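Local coordinates for uncharacterized protein (Acidithiobacillus ferrooxidans, PDB 3LUU), which is of unknown function but binds zinc and, as a small gamma-butyrobetaine hydroxylase-like N-terminal domain, may act in quinone biosynthesis, at residues 11-16 with 22-27; 39-44 with 96-101; 76-81 with 87-92. All coordinates share one frame; numbering follows the deposited sequence.

Interaction 1 (11-16 with 22-27); sequences EIRPLM and EVDWAD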
loop_
_atom_site.group_PDB
_atom_site.type_symbol
_atom_site.label_atom_id
_atom_site.label_comp_id
_atom_site.label_asym_id
_atom_site.label_seq_id
_atom_site.Cartn_x
_atom_site.Cartn_y
_atom_site.Cartn_z
ATOM N N GLU A 11 -9.371 5.190 -7.020
ATOM C CA GLU A 11 -8.551 6.332 -6.607
ATOM C C GLU A 11 -7.682 5.913 -5.441
ATOM O O GLU A 11 -8.075 5.033 -4.658
ATOM C CB GLU A 11 -9.456 7.488 -6.167
ATOM C CG GLU A 11 -8.761 8.775 -5.740
ATOM C CD GLU A 11 -9.757 9.903 -5.523
ATOM O OE1 GLU A 11 -10.288 10.380 -6.536
ATOM O OE2 GLU A 11 -10.029 10.289 -4.353
ATOM N N ILE A 12 -6.509 6.540 -5.343
ATOM C CA ILE A 12 -5.536 6.276 -4.283
ATOM C C ILE A 12 -5.188 7.609 -3.596
ATOM O O ILE A 12 -4.893 8.603 -4.257
ATOM C CB ILE A 12 -4.240 5.620 -4.856
ATOM C CG1 ILE A 12 -4.564 4.294 -5.558
ATOM C CG2 ILE A 12 -3.195 5.376 -3.732
ATOM C CD1 ILE A 12 -4.958 4.464 -7.032
ATOM N N ARG A 13 -5.232 7.628 -2.281
ATOM C CA ARG A 13 -4.976 8.838 -1.512
ATOM C C ARG A 13 -3.989 8.515 -0.420
ATOM O O ARG A 13 -4.388 8.078 0.646
ATOM C CB ARG A 13 -6.257 9.356 -0.858
ATOM C CG ARG A 13 -7.269 9.819 -1.851
ATOM C CD ARG A 13 -8.534 10.209 -1.150
ATOM N NE ARG A 13 -9.205 9.080 -0.492
ATOM C CZ ARG A 13 -10.033 8.221 -1.093
ATOM N NH1 ARG A 13 -10.298 8.313 -2.391
ATOM N NH2 ARG A 13 -10.601 7.257 -0.386
ATOM N N PRO A 14 -2.706 8.789 -0.649
ATOM C CA PRO A 14 -1.776 8.644 0.462
ATOM C C PRO A 14 -1.833 9.868 1.392
ATOM O O PRO A 14 -1.562 11.000 0.961
ATOM C CB PRO A 14 -0.423 8.499 -0.228
ATOM C CG PRO A 14 -0.581 9.103 -1.565
ATOM C CD PRO A 14 -2.048 9.157 -1.908
ATOM N N LEU A 15 -2.220 9.642 2.651
ATOM C CA LEU A 15 -2.469 10.718 3.624
ATOM C C LEU A 15 -1.286 10.837 4.578
ATOM O O LEU A 15 -1.078 9.997 5.442
ATOM C CB LEU A 15 -3.782 10.469 4.374
ATOM C CG LEU A 15 -5.087 10.339 3.547
ATOM C CD1 LEU A 15 -6.221 9.742 4.402
ATOM C CD2 LEU A 15 -5.493 11.710 2.913
HETATM N N MSE A 16 -0.499 11.895 4.412
HETATM C CA MSE A 16 0.734 12.068 5.176
HETATM C C MSE A 16 0.502 12.344 6.657
HETATM O O MSE A 16 1.288 11.923 7.481
HETATM C CB MSE A 16 1.584 13.200 4.605
HETATM C CG MSE A 16 1.871 13.100 3.139
HETATM SE SE MSE A 16 2.769 11.420 2.759
HETATM C CE MSE A 16 4.119 11.584 4.164
ATOM N N GLU A 22 -5.308 5.377 1.459
ATOM C CA GLU A 22 -6.666 4.969 1.130
ATOM C C GLU A 22 -6.720 4.575 -0.329
ATOM O O GLU A 22 -6.094 5.206 -1.169
ATOM C CB GLU A 22 -7.642 6.100 1.377
ATOM C CG GLU A 22 -7.690 6.538 2.823
ATOM C CD GLU A 22 -8.916 7.372 3.128
ATOM O OE1 GLU A 22 -9.335 8.137 2.248
ATOM O OE2 GLU A 22 -9.448 7.314 4.236
ATOM N N VAL A 23 -7.447 3.511 -0.614
ATOM C CA VAL A 23 -7.690 3.063 -1.988
ATOM C C VAL A 23 -9.175 2.736 -2.096
ATOM O O VAL A 23 -9.696 1.955 -1.312
ATOM C CB VAL A 23 -6.891 1.799 -2.366
ATOM C CG1 VAL A 23 -7.177 1.442 -3.866
ATOM C CG2 VAL A 23 -5.395 1.974 -2.084
ATOM N N ASP A 24 -9.842 3.389 -3.028
ATOM C CA ASP A 24 -11.239 3.122 -3.325
ATOM C C ASP A 24 -11.254 2.052 -4.397
ATOM O O ASP A 24 -10.543 2.167 -5.402
ATOM C CB ASP A 24 -11.914 4.338 -3.904
ATOM C CG ASP A 24 -12.136 5.453 -2.902
ATOM O OD1 ASP A 24 -12.185 5.272 -1.657
ATOM O OD2 ASP A 24 -12.303 6.555 -3.419
ATOM N N TRP A 25 -12.085 1.031 -4.190
ATOM C CA TRP A 25 -12.143 -0.123 -5.094
ATOM C C TRP A 25 -13.514 -0.178 -5.741
ATOM O O TRP A 25 -14.446 0.425 -5.220
ATOM C CB TRP A 25 -11.943 -1.400 -4.299
ATOM C CG TRP A 25 -10.655 -1.508 -3.533
ATOM C CD1 TRP A 25 -10.505 -1.386 -2.191
ATOM C CD2 TRP A 25 -9.360 -1.782 -4.062
ATOM N NE1 TRP A 25 -9.191 -1.575 -1.844
ATOM C CE2 TRP A 25 -8.466 -1.814 -2.981
ATOM C CE3 TRP A 25 -8.862 -1.992 -5.350
ATOM C CZ2 TRP A 25 -7.087 -2.099 -3.142
ATOM C CZ3 TRP A 25 -7.514 -2.274 -5.515
ATOM C CH2 TRP A 25 -6.634 -2.309 -4.409
ATOM N N ALA A 26 -13.636 -0.946 -6.819
ATOM C CA ALA A 26 -14.888 -1.028 -7.595
ATOM C C ALA A 26 -16.052 -1.770 -6.883
ATOM O O ALA A 26 -17.206 -1.564 -7.251
ATOM C CB ALA A 26 -14.614 -1.624 -8.951
ATOM N N ASP A 27 -15.783 -2.601 -5.866
ATOM C CA ASP A 27 -16.874 -3.218 -5.075
ATOM C C ASP A 27 -17.463 -2.239 -3.998
ATOM O O ASP A 27 -18.277 -2.637 -3.140
ATOM C CB ASP A 27 -16.387 -4.538 -4.423
ATOM C CG ASP A 27 -15.360 -4.304 -3.328
ATOM O OD1 ASP A 27 -14.665 -3.245 -3.405
ATOM O OD2 ASP A 27 -15.255 -5.150 -2.376
#

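Interaction 2 (39-44 with 96-101); sequences RVECPC and RRLDAE. With ZN (zinc ion), chain B.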
loop_
_atom_site.group_PDB
_atom_site.type_symbol
_atom_site.label_atom_id
_atom_site.label_comp_id
_atom_site.label_asym_id
_atom_site.label_seq_id
_atom_site.Cartn_x
_atom_site.Cartn_y
_atom_site.Cartn_z
ATOM N N ARG A 39 4.910 -0.875 4.810
ATOM C CA ARG A 39 6.347 -1.028 4.886
ATOM C C ARG A 39 6.750 -2.389 5.441
ATOM O O ARG A 39 7.655 -3.035 4.906
ATOM C CB ARG A 39 6.944 0.129 5.706
ATOM C CG ARG A 39 8.460 0.106 5.868
ATOM C CD ARG A 39 9.181 0.129 4.550
ATOM N NE ARG A 39 10.599 -0.109 4.732
ATOM C CZ ARG A 39 11.191 -1.302 4.710
ATOM N NH1 ARG A 39 10.502 -2.409 4.508
ATOM N NH2 ARG A 39 12.498 -1.391 4.901
ATOM N N VAL A 40 6.115 -2.834 6.519
ATOM C CA VAL A 40 6.559 -4.098 7.125
ATOM C C VAL A 40 6.126 -5.293 6.290
ATOM O O VAL A 40 6.724 -6.344 6.397
ATOM C CB VAL A 40 6.164 -4.238 8.613
ATOM C CG1 VAL A 40 6.700 -3.031 9.419
ATOM C CG2 VAL A 40 4.720 -4.332 8.784
ATOM N N GLU A 41 5.089 -5.131 5.473
ATOM C CA GLU A 41 4.665 -6.150 4.462
ATOM C C GLU A 41 5.171 -5.881 3.047
ATOM O O GLU A 41 4.661 -6.461 2.107
ATOM C CB GLU A 41 3.143 -6.144 4.321
ATOM C CG GLU A 41 2.385 -6.356 5.580
ATOM C CD GLU A 41 2.120 -7.784 5.813
ATOM O OE1 GLU A 41 2.967 -8.569 5.341
ATOM O OE2 GLU A 41 1.068 -8.098 6.432
ATOM N N CYS A 42 6.110 -4.966 2.879
ATOM C CA CYS A 42 6.645 -4.627 1.566
ATOM C C CYS A 42 7.185 -5.878 0.858
ATOM O O CYS A 42 8.157 -6.446 1.345
ATOM C CB CYS A 42 7.757 -3.592 1.738
ATOM S SG CYS A 42 8.508 -3.041 0.206
ATOM N N PRO A 43 6.563 -6.316 -0.281
ATOM C CA PRO A 43 7.011 -7.555 -0.959
ATOM C C PRO A 43 8.506 -7.510 -1.259
ATOM O O PRO A 43 9.175 -8.549 -1.254
ATOM C CB PRO A 43 6.193 -7.580 -2.256
ATOM C CG PRO A 43 5.071 -6.696 -2.021
ATOM C CD PRO A 43 5.595 -5.607 -1.130
ATOM N N CYS A 44 9.013 -6.306 -1.520
ATOM C CA CYS A 44 10.438 -6.039 -1.465
ATOM C C CYS A 44 10.698 -5.320 -0.152
ATOM O O CYS A 44 11.749 -5.482 0.459
ATOM C CB CYS A 44 10.889 -5.192 -2.648
ATOM N N ARG A 96 -5.231 -5.284 -1.701
ATOM C CA ARG A 96 -6.542 -5.690 -1.218
ATOM C C ARG A 96 -6.455 -6.772 -0.128
ATOM O O ARG A 96 -7.176 -6.706 0.881
ATOM C CB ARG A 96 -7.415 -6.135 -2.386
ATOM C CG ARG A 96 -8.820 -6.334 -2.056
ATOM C CD ARG A 96 -9.484 -5.077 -1.554
ATOM N NE ARG A 96 -10.779 -5.446 -1.001
ATOM C CZ ARG A 96 -11.962 -5.205 -1.555
ATOM N NH1 ARG A 96 -12.088 -4.555 -2.720
ATOM N NH2 ARG A 96 -13.041 -5.630 -0.918
ATOM N N ARG A 97 -5.574 -7.748 -0.345
ATOM C CA ARG A 97 -5.298 -8.834 0.599
ATOM C C ARG A 97 -4.774 -8.328 1.942
ATOM O O ARG A 97 -5.092 -8.910 2.982
ATOM C CB ARG A 97 -4.294 -9.848 -0.005
ATOM C CG ARG A 97 -4.904 -11.170 -0.554
ATOM C CD ARG A 97 -3.887 -12.059 -1.354
ATOM N NE ARG A 97 -2.491 -11.969 -0.868
ATOM C CZ ARG A 97 -1.752 -12.958 -0.339
ATOM N NH1 ARG A 97 -2.218 -14.207 -0.214
ATOM N NH2 ARG A 97 -0.500 -12.695 0.054
ATOM N N LEU A 98 -3.976 -7.253 1.926
ATOM C CA LEU A 98 -3.481 -6.651 3.175
ATOM C C LEU A 98 -4.586 -6.073 4.038
ATOM O O LEU A 98 -4.395 -5.916 5.235
ATOM C CB LEU A 98 -2.416 -5.571 2.936
ATOM C CG LEU A 98 -1.047 -6.012 2.441
ATOM C CD1 LEU A 98 -0.215 -4.739 2.287
ATOM C CD2 LEU A 98 -0.303 -7.033 3.317
ATOM N N ASP A 99 -5.735 -5.746 3.451
ATOM C CA ASP A 99 -6.886 -5.285 4.243
ATOM C C ASP A 99 -7.342 -6.308 5.322
ATOM O O ASP A 99 -7.867 -5.926 6.369
ATOM C CB ASP A 99 -8.069 -4.956 3.326
ATOM C CG ASP A 99 -8.596 -3.549 3.511
ATOM O OD1 ASP A 99 -8.106 -2.763 4.360
ATOM O OD2 ASP A 99 -9.523 -3.237 2.760
ATOM N N ALA A 100 -7.126 -7.596 5.078
ATOM C CA ALA A 100 -7.412 -8.635 6.072
ATOM C C ALA A 100 -6.164 -9.369 6.696
ATOM O O ALA A 100 -6.335 -10.103 7.672
ATOM C CB ALA A 100 -8.361 -9.637 5.459
ATOM N N GLU A 101 -4.938 -9.172 6.178
ATOM C CA GLU A 101 -3.733 -9.946 6.619
ATOM C C GLU A 101 -2.463 -9.117 6.815
ATOM O O GLU A 101 -2.424 -7.907 6.644
ATOM C CB GLU A 101 -3.401 -11.076 5.617
ATOM C CG GLU A 101 -2.621 -10.630 4.338
ATOM C CD GLU A 101 -2.071 -11.790 3.503
ATOM O OE1 GLU A 101 -2.874 -12.709 3.201
ATOM O OE2 GLU A 101 -0.856 -11.754 3.137
ATOM O OXT GLU A 101 -1.393 -9.654 7.128
HETATM ZN ZN ZN B . -0.583 -7.474 7.418
#

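Interaction 3 (76-81 with 87-92); sequences AVQLHF and TGIFTW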
loop_
_atom_site.group_PDB
_atom_site.type_symbol
_atom_site.label_atom_id
_atom_site.label_comp_id
_atom_site.label_asym_id
_atom_site.label_seq_id
_atom_site.Cartn_x
_atom_site.Cartn_y
_atom_site.Cartn_z
ATOM N N ALA A 76 0.000 -2.692 -10.758
ATOM C CA ALA A 76 0.645 -2.469 -9.474
ATOM C C ALA A 76 0.996 -0.996 -9.228
ATOM O O ALA A 76 0.768 -0.130 -10.078
ATOM C CB ALA A 76 1.878 -3.354 -9.387
ATOM N N VAL A 77 1.458 -0.717 -8.013
ATOM C CA VAL A 77 2.083 0.552 -7.670
ATOM C C VAL A 77 3.431 0.268 -6.971
ATOM O O VAL A 77 3.595 -0.726 -6.253
ATOM C CB VAL A 77 1.242 1.504 -6.723
ATOM C CG1 VAL A 77 0.181 2.271 -7.505
ATOM C CG2 VAL A 77 0.685 0.761 -5.462
ATOM N N GLN A 78 4.373 1.168 -7.195
ATOM C CA GLN A 78 5.645 1.150 -6.522
ATOM C C GLN A 78 5.506 2.174 -5.400
ATOM O O GLN A 78 5.150 3.345 -5.649
ATOM C CB GLN A 78 6.731 1.593 -7.486
ATOM C CG GLN A 78 8.137 1.581 -6.911
ATOM C CD GLN A 78 9.165 2.240 -7.835
ATOM O OE1 GLN A 78 8.914 3.301 -8.464
ATOM N NE2 GLN A 78 10.339 1.648 -7.887
ATOM N N LEU A 79 5.790 1.763 -4.177
ATOM C CA LEU A 79 5.754 2.704 -3.051
ATOM C C LEU A 79 7.195 3.080 -2.692
ATOM O O LEU A 79 8.071 2.215 -2.607
ATOM C CB LEU A 79 5.020 2.124 -1.848
ATOM C CG LEU A 79 3.584 1.653 -2.021
ATOM C CD1 LEU A 79 2.996 1.334 -0.670
ATOM C CD2 LEU A 79 2.757 2.675 -2.803
ATOM N N HIS A 80 7.454 4.374 -2.558
ATOM C CA HIS A 80 8.748 4.871 -2.078
ATOM C C HIS A 80 8.588 5.293 -0.622
ATOM O O HIS A 80 7.702 6.090 -0.292
ATOM C CB HIS A 80 9.235 6.050 -2.910
ATOM C CG HIS A 80 9.447 5.715 -4.344
ATOM N ND1 HIS A 80 10.700 5.608 -4.900
ATOM C CD2 HIS A 80 8.569 5.415 -5.325
ATOM C CE1 HIS A 80 10.582 5.276 -6.171
ATOM N NE2 HIS A 80 9.301 5.157 -6.455
ATOM N N PHE A 81 9.446 4.762 0.228
ATOM C CA PHE A 81 9.352 4.969 1.659
ATOM C C PHE A 81 10.441 5.915 2.164
ATOM O O PHE A 81 11.477 6.121 1.513
ATOM C CB PHE A 81 9.445 3.627 2.396
ATOM C CG PHE A 81 8.282 2.698 2.133
ATOM C CD1 PHE A 81 7.094 2.838 2.837
ATOM C CD2 PHE A 81 8.401 1.655 1.232
ATOM C CE1 PHE A 81 6.024 1.959 2.618
ATOM C CE2 PHE A 81 7.340 0.778 1.001
ATOM C CZ PHE A 81 6.147 0.943 1.705
ATOM N N THR A 87 12.105 -0.276 -3.696
ATOM C CA THR A 87 11.548 -1.486 -4.233
ATOM C C THR A 87 10.278 -1.591 -3.385
ATOM O O THR A 87 10.009 -0.764 -2.475
ATOM C CB THR A 87 12.471 -2.757 -4.079
ATOM O OG1 THR A 87 13.850 -2.374 -4.056
ATOM C CG2 THR A 87 12.233 -3.744 -5.234
ATOM N N GLY A 88 9.483 -2.586 -3.708
ATOM C CA GLY A 88 8.183 -2.700 -3.138
ATOM C C GLY A 88 7.272 -2.319 -4.258
ATOM O O GLY A 88 6.880 -1.154 -4.366
ATOM N N ILE A 89 6.998 -3.305 -5.110
ATOM C CA ILE A 89 5.950 -3.199 -6.120
ATOM C C ILE A 89 4.793 -3.939 -5.475
ATOM O O ILE A 89 4.933 -5.089 -5.077
ATOM C CB ILE A 89 6.332 -3.845 -7.454
ATOM C CG1 ILE A 89 7.599 -3.184 -8.042
ATOM C CG2 ILE A 89 5.176 -3.798 -8.456
ATOM C CD1 ILE A 89 7.432 -1.738 -8.476
ATOM N N PHE A 90 3.680 -3.243 -5.305
ATOM C CA PHE A 90 2.507 -3.804 -4.657
ATOM C C PHE A 90 1.442 -3.976 -5.720
ATOM O O PHE A 90 0.955 -2.974 -6.282
ATOM C CB PHE A 90 1.962 -2.862 -3.599
ATOM C CG PHE A 90 2.839 -2.705 -2.380
ATOM C CD1 PHE A 90 4.034 -2.006 -2.457
ATOM C CD2 PHE A 90 2.420 -3.182 -1.143
ATOM C CE1 PHE A 90 4.817 -1.813 -1.344
ATOM C CE2 PHE A 90 3.228 -3.004 -0.026
ATOM C CZ PHE A 90 4.420 -2.323 -0.140
ATOM N N THR A 91 1.049 -5.218 -5.983
ATOM C CA THR A 91 -0.043 -5.433 -6.920
ATOM C C THR A 91 -1.349 -5.030 -6.229
ATOM O O THR A 91 -1.440 -5.022 -4.993
ATOM C CB THR A 91 -0.145 -6.867 -7.406
ATOM O OG1 THR A 91 -0.512 -7.738 -6.326
ATOM C CG2 THR A 91 1.181 -7.323 -8.005
ATOM N N TRP A 92 -2.346 -4.679 -7.032
ATOM C CA TRP A 92 -3.688 -4.388 -6.538
ATOM C C TRP A 92 -4.254 -5.544 -5.700
ATOM O O TRP A 92 -4.797 -5.320 -4.622
ATOM C CB TRP A 92 -4.627 -4.062 -7.699
ATOM C CG TRP A 92 -4.150 -2.932 -8.562
ATOM C CD1 TRP A 92 -4.055 -2.934 -9.924
ATOM C CD2 TRP A 92 -3.705 -1.642 -8.132
ATOM N NE1 TRP A 92 -3.583 -1.725 -10.367
ATOM C CE2 TRP A 92 -3.355 -0.912 -9.294
ATOM C CE3 TRP A 92 -3.593 -1.014 -6.886
ATOM C CZ2 TRP A 92 -2.885 0.403 -9.243
ATOM C CZ3 TRP A 92 -3.129 0.302 -6.838
ATOM C CH2 TRP A 92 -2.777 0.987 -8.013
#

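Interaction 1 (11-16 with 22-27)
Arg13 reaches across to Glu22 and Asp24, and its guanidinium plane organises the contact, for every carboxylate it meets lies at its edge. Glu22 is taken side-on: NE of Arg13 donates to the anti lone pair of Glu22 OE1 at 2.9 Å, while NH2 reaches the same oxygen from above the carboxylate plane, the two flat groups being almost perpendicular (87°). Asp24 is gripped end-on, by straight bonds from NH1 and NH2 of Arg13 to OD2 (2.9 Å) and OD1 (2.8 Å) of Asp24, both oxygens being met from above their plane. The bend at chi3 of Arg13 (-65°) turns the guanidinium toward the neighbouring strand, and NH1 of Arg13 also meets OE2 of Glu11 at 2.8 Å. Glu11, Arg13, Glu22 and Asp24 thus form a salt-bridge network, whose one positive charge probably offsets the repulsion between Glu11 and Asp24. A leucine in place of Arg13 would probably leave these acids without their shared mate and Glu22 freer to turn. In the backbone, antiparallel bonds join Asp24 N to Glu11 O and link Arg13 with Glu22 both ways. On the other face Ile12 CG1 lies 4.2 Å from Val23 CG1. The contact is the hairpin of strands 9-15 and 20-25; strand 30-34 flanks the latter, its Arg32 pairing with Glu22 OE2 and its Thr30 bonding Asp24 OD1.

Interaction 2 (39-44 with 96-101)
Glu41 lays its CB, CG and carboxylate carbon alongside the CD2 methyl of Leu98, the two side chains sliding past each other in opposite directions; CD of Glu41 is 3.6 Å from CD2 of Leu98. The same methyl is also 3.6 Å from OE2 of Glu41, so an apolar branch borders the oxygen that binds the metal. That oxygen is placed by a bend at chi2 of Glu41 (-90°), which turns the carboxylate out of an extended course and brings OE2 within 2.0 Å of the zinc ion. From the other segment the ion is held by the main-chain carboxylate of the C-terminal Glu101, whose O is 2.0 Å and OXT 2.3 Å from zinc: a bidentate grip by the chain end, not by the side chain of this residue. OXT of Glu101 and OE2 of Glu41 approach to 3.0 Å, a distance explained by both oxygens being ligands of one cation, whose charge would offset their mutual repulsion. The Glu101 side chain goes elsewhere, its OE2 lying 3.2 Å from NH2 of Arg97 but well out of the guanidinium plane, which makes this an attraction of charges without a directed N-H. Glu41 is the first residue to leave helical geometry after helix 35-40, and its own carbonyl O is bonded by the hydroxyl of Tyr94. The zinc is thus held by His37 NE2, the side chain of Glu41 and the C-terminal carboxylate of Glu101, a site joining the end of helix 35-40 to the C terminus.

Interaction 3 (76-81 with 87-92)
Leu79 (chi1 -57°) and Phe90 (chi1 -69°) both set CG anti to the carbonyl carbon, and this brings a methyl of one over the ring of the other. CD1 of Leu79 stands 3.9 Å from the centroid of the Phe90 ring, 20° off its normal, a CH-pi contact over the face with the methyl offset toward the rim. Phe81 comes from the opposite direction and presents its ring edge, CZ of Phe81 being 4.1 Å from CZ of Phe90. Farther along, the Trp92 side chain crosses Val77 at about a right angle, with CH2 of Trp92 3.3 Å from CG1 of Val77, while the backbone N of Ala76 sits over one face of the indole. The indole NE1 is anchored to His74 O. The other face of the strand pair carries Ala76, Gln78 and Ile89: CB of Ala76 is tightly packed at 3.5 Å from CG2 of Ile89, and CD1 of Ile89 reaches CB of Gln78.

Backbone bonds fix this pairing. Phe90 N bonds to Val77 O at 2.7 Å, almost linearly, Phe90 O takes the N-H of Val77, and Gly88 O takes that of Leu79 at 3.1 Å. The backbone angles of Gly88 are such that a CB would jam against the preceding carbonyl O, and it would also crowd Phe90 CE1. Leu38 of helix 35-40 and Leu95 of helix 92-98 also touch Phe90. Thr91 ends the strand as the N-cap of helix 92-98, its OG1 bonded to Tyr94 N, so the arrangement is an antiparallel beta hairpin running directly into a capped helix.

In the fold
From the N terminus, interaction 1 comes first and closes the short hairpin between strands 9-15 and 20-25. The chain then passes through strand 30-34 into helix 35-40, where interaction 2 opens; it closes only at the C terminus, spanning 51 residues. Within that span interaction 3 forms the hairpin of strands 76-81 and 89-91, closing the loop between those strands. Interactions 1 and 3 thus each build part of a three-stranded antiparallel sheet, while interaction 2 joins the end of helix 35-40 to the C-terminal tail that follows helix 92-98, through zinc. The contacts also touch: Asp27 bridges to Arg96, the Trp25 ring touches the backbone O of Trp92, and Cys42 and Pro43 lie against residues 88-89.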